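PDB 5X9Q: putative cytidylyltransferase from Burkholderia pseudomallei, which catalyses transfer of the AMP part of ATP to D-glycero-beta-D-manno-heptose 1-phosphate, releasing diphosphate, in heptose biosynthesis. Local coordinates for the interface of chains A and B. Sequence-based numbering; all coordinates share one arbitrary frame. Chains: chain A/B, Putative cytidylyltransferase.

Contact 1: the interface of chains A and B. Residues chain A 58, 159, 161-162, 165; chain B 15, 18-19.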
# COMPACT_ATOMS: atom_id res chain seq x y z
N ASP A 58 1.71 -9.02 -8.80
CA ASP A 58 1.91 -10.09 -9.76
C ASP A 58 0.57 -10.62 -10.29
O ASP A 58 0.46 -10.96 -11.47
CB ASP A 58 2.71 -11.23 -9.12
CG ASP A 58 4.19 -10.92 -9.02
OD1 ASP A 58 4.65 -9.97 -9.67
OD2 ASP A 58 4.90 -11.64 -8.27
N ARG A 159 12.63 -12.22 -7.82
CA ARG A 159 12.25 -11.85 -9.15
C ARG A 159 13.35 -11.12 -9.89
O ARG A 159 14.30 -10.57 -9.33
CB ARG A 159 11.00 -10.94 -9.18
CG ARG A 159 9.69 -11.62 -8.78
CD ARG A 159 8.42 -10.83 -9.10
NE ARG A 159 8.43 -9.55 -8.33
CZ ARG A 159 7.95 -9.50 -7.05
NH1 ARG A 159 7.40 -10.59 -6.43
NH2 ARG A 159 7.98 -8.31 -6.37
N THR A 161 12.64 -8.51 -11.85
CA THR A 161 12.34 -7.10 -11.75
C THR A 161 12.87 -6.59 -10.45
O THR A 161 13.47 -5.50 -10.48
CB THR A 161 10.90 -6.77 -11.95
OG1 THR A 161 10.55 -7.19 -13.26
CG2 THR A 161 10.62 -5.26 -11.82
N THR A 162 12.66 -7.36 -9.32
CA THR A 162 13.34 -6.82 -8.14
C THR A 162 14.85 -6.61 -8.18
O THR A 162 15.35 -5.53 -7.85
CB THR A 162 12.99 -7.67 -6.91
OG1 THR A 162 13.37 -6.96 -5.72
CG2 THR A 162 13.73 -9.00 -6.95
N LEU A 165 15.80 -3.33 -10.53
CA LEU A 165 15.54 -2.03 -9.92
C LEU A 165 16.47 -1.61 -8.78
O LEU A 165 16.93 -0.46 -8.73
CB LEU A 165 14.12 -1.99 -9.34
CG LEU A 165 12.98 -2.05 -10.35
CD1 LEU A 165 11.63 -2.03 -9.64
CD2 LEU A 165 13.08 -0.90 -11.35
N ALA B 15 6.22 -5.48 -8.19
CA ALA B 15 7.46 -5.43 -8.95
C ALA B 15 7.50 -4.19 -9.85
O ALA B 15 8.53 -3.53 -9.99
CB ALA B 15 7.61 -6.70 -9.78
N GLU B 18 8.01 -1.01 -7.67
CA GLU B 18 9.36 -0.77 -7.17
C GLU B 18 10.09 0.29 -7.99
O GLU B 18 11.19 0.71 -7.63
CB GLU B 18 10.16 -2.07 -7.15
CG GLU B 18 9.67 -3.09 -6.14
CD GLU B 18 10.76 -4.02 -5.66
OE1 GLU B 18 11.23 -4.86 -6.47
OE2 GLU B 18 11.16 -3.93 -4.49
N ARG B 19 9.48 0.71 -9.09
CA ARG B 19 10.07 1.71 -9.95
C ARG B 19 10.15 3.00 -9.14
O ARG B 19 10.97 3.88 -9.42
CB ARG B 19 9.23 1.92 -11.21
CG ARG B 19 7.86 2.53 -10.94
CD ARG B 19 7.04 2.61 -12.22
NE ARG B 19 5.74 3.23 -11.99
CZ ARG B 19 4.67 2.59 -11.53
NH1 ARG B 19 4.75 1.29 -11.26
NH2 ARG B 19 3.53 3.23 -11.36
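A:Thr162 and B:Glu18 supply the polar link in this patch, where the start of one subunit packs on the C-terminal helix of the other, a worked example of how chain ends can tie a homodimer together. The hydroxyl OG1 of A:Thr162 donates a hydrogen bond of 3.1 Å to the carboxylate oxygen OE1 of B:Glu18, which receives it on its syn lone pair, the side facing OE2. A chi1 of -165° swings this hydroxyl away from the threonine's backbone nitrogen and towards the glutamate of chain B, and the two side chains cross obliquely. A:Thr162 lies in the first turn of helix 160-171, and the carboxylate comes to the flank of that turn. The charged group of A:Arg159 could add a longer-range attraction, although its NH2 stays 4.7 Å from B:Glu18 OE1 and makes no direct contact.

The ionic pairing lies within chain A. NH1 of A:Arg159 forms a salt bridge of 3.3 Å to OD2 of A:Asp58, a residue of helix 50-62. The arginine chain bends at chi3 (-63°), which turns its guanidinium out of the line of the methylenes. A:Asp58 thus acts as a second-shell anchor, restraining a group that itself touches chain B.

Apolar packing gathers round B:Ala15, the first modelled residue of its chain, which hides 77 Å² against chain A. Its methyl approaches the guanidinium on the NE and NH2 side, tilted away from the plane, with CB 3.9 Å from CZ of A:Arg159. A:Leu165, one turn beyond A:Thr162, turns its CD1 branch towards the 3-10 helix 17-20 of chain B, reaching CA of B:Arg19 at 4.1 Å. Next to B:Ala15, CB of A:Thr161 is 3.9 Å from the alanine's CB.

A van der Waals contact of a different kind adds to this: the methyl CG2 of A:Thr161 lies 3.3 Å from the carbonyl O of B:Ala15.

Contact 2: the interface of chains A and B. Residues chain A 48-50, 53, 96; chain B 48, 96, 99.
A:Leu48 and A:His49 run past B:Leu96 as an extended stretch (psi 135° and 178°) before the backbone turns at A:Arg50 into helix 50-62. Against this bend B:Leu96 presents both ends of its fork, illustrating how one branched side chain can fit the junction between a loop and a helix. Its CD1 branch meets CB of A:Leu48 at 3.9 Å. Its CD2 branch presses on the main chain at the helix start, 3.6 Å from CA of A:Arg50 and 3.5 Å from that residue's backbone N. The same leucine hides 73 Å² of its surface against chain A.

A:Val53, one turn further along the helix, closes the far side. Its CG1, anti to the carbonyl carbon (chi1 -62°), comes near both CD1 of B:Leu96 and the methyl of B:Ala99, while CG2 faces CD2 of B:Leu96 at 4.1 Å. B:Ala99, just past the end of helix 90-98, touches CB of A:Val53 with its own CB at 4.0 Å. Across the two-fold axis the leucine pairing recurs with the chains exchanged: CD1 of A:Leu96 rests 4.0 Å from CB of B:Leu48.

A:His49 contributes main chain to the packing, its carbonyl carbon lying 3.7 Å from CD2 of B:Leu96, whereas its imidazole turns away from chain B. This histidine opens the HXGH motif by which nucleotidyltransferases of this family engage the phosphates of the nucleotide. The patch therefore backs the active-site loop that leads into helix 50-62, and sets helix 90-98 of the partner against it at the centre of the dimer.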
# COMPACT_ATOMS: atom_id res chain seq x y z
N LEU A 48 -1.46 -5.24 6.15
CA LEU A 48 -0.74 -5.41 4.90
C LEU A 48 0.74 -5.54 5.17
O LEU A 48 1.30 -4.74 5.92
CB LEU A 48 -0.97 -4.25 3.93
CG LEU A 48 -2.22 -4.22 3.06
CD1 LEU A 48 -2.14 -3.03 2.14
CD2 LEU A 48 -2.25 -5.47 2.23
N HIS A 49 1.37 -6.51 4.52
CA HIS A 49 2.81 -6.61 4.56
C HIS A 49 3.31 -6.75 3.13
O HIS A 49 2.51 -6.79 2.19
CB HIS A 49 3.27 -7.79 5.42
CG HIS A 49 2.65 -9.09 5.04
ND1 HIS A 49 2.99 -9.76 3.88
CD2 HIS A 49 1.77 -9.89 5.69
CE1 HIS A 49 2.30 -10.89 3.81
NE2 HIS A 49 1.56 -11.00 4.89
N ARG A 50 4.62 -6.81 2.98
CA ARG A 50 5.23 -6.79 1.66
C ARG A 50 4.86 -7.99 0.78
O ARG A 50 4.79 -7.87 -0.44
CB ARG A 50 6.75 -6.69 1.81
CG ARG A 50 7.46 -6.48 0.50
CD ARG A 50 8.94 -6.43 0.70
NE ARG A 50 9.59 -6.03 -0.54
CZ ARG A 50 10.83 -5.58 -0.61
NH1 ARG A 50 11.57 -5.48 0.49
NH2 ARG A 50 11.33 -5.23 -1.79
N VAL A 53 1.46 -7.22 -0.98
CA VAL A 53 1.47 -6.32 -2.13
C VAL A 53 2.28 -6.87 -3.29
O VAL A 53 1.94 -6.60 -4.44
CB VAL A 53 1.97 -4.89 -1.74
CG1 VAL A 53 1.00 -4.27 -0.70
CG2 VAL A 53 3.40 -4.91 -1.24
N LEU A 96 -7.63 0.01 2.66
CA LEU A 96 -6.19 -0.13 2.44
C LEU A 96 -5.93 -0.75 1.09
O LEU A 96 -5.11 -0.25 0.32
CB LEU A 96 -5.55 -0.99 3.52
CG LEU A 96 -4.79 -0.28 4.60
CD1 LEU A 96 -3.45 0.11 4.07
CD2 LEU A 96 -5.58 0.94 5.00
N LEU B 48 1.10 0.41 8.03
CA LEU B 48 0.12 1.26 7.38
C LEU B 48 -1.27 1.08 7.97
O LEU B 48 -1.69 -0.03 8.28
CB LEU B 48 0.05 1.00 5.88
CG LEU B 48 1.17 1.63 5.06
CD1 LEU B 48 0.90 1.38 3.60
CD2 LEU B 48 1.29 3.11 5.37
N LEU B 96 5.95 -0.89 0.88
CA LEU B 96 4.53 -0.74 1.16
C LEU B 96 4.01 0.58 0.59
O LEU B 96 3.01 0.62 -0.12
CB LEU B 96 4.27 -0.83 2.67
CG LEU B 96 3.75 -2.20 3.10
CD1 LEU B 96 2.27 -2.34 2.78
CD2 LEU B 96 4.53 -3.32 2.40
N ALA B 99 3.74 0.88 -3.22
CA ALA B 99 2.58 0.16 -3.76
C ALA B 99 1.34 1.03 -3.77
O ALA B 99 0.34 0.67 -4.38
CB ALA B 99 2.33 -1.10 -2.95

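The centres of the C-alpha atoms of contact 1 and contact 2 lie about 15 Å apart, and helix 50-62 of chain A runs through both, giving its beginning to contact 2 and A:Asp58, near its end, to contact 1. Contact 2 is apolar packing near the two-fold axis; contact 1 is a more peripheral, mixed polar and apolar contact between the start of one chain and the last helix of the other. Symmetry repeats each with the chains swapped, so these end contacts would clasp the central packing from two sides. Such an arrangement is consistent with a genuine dimer, although the structure alone does not show the state in solution.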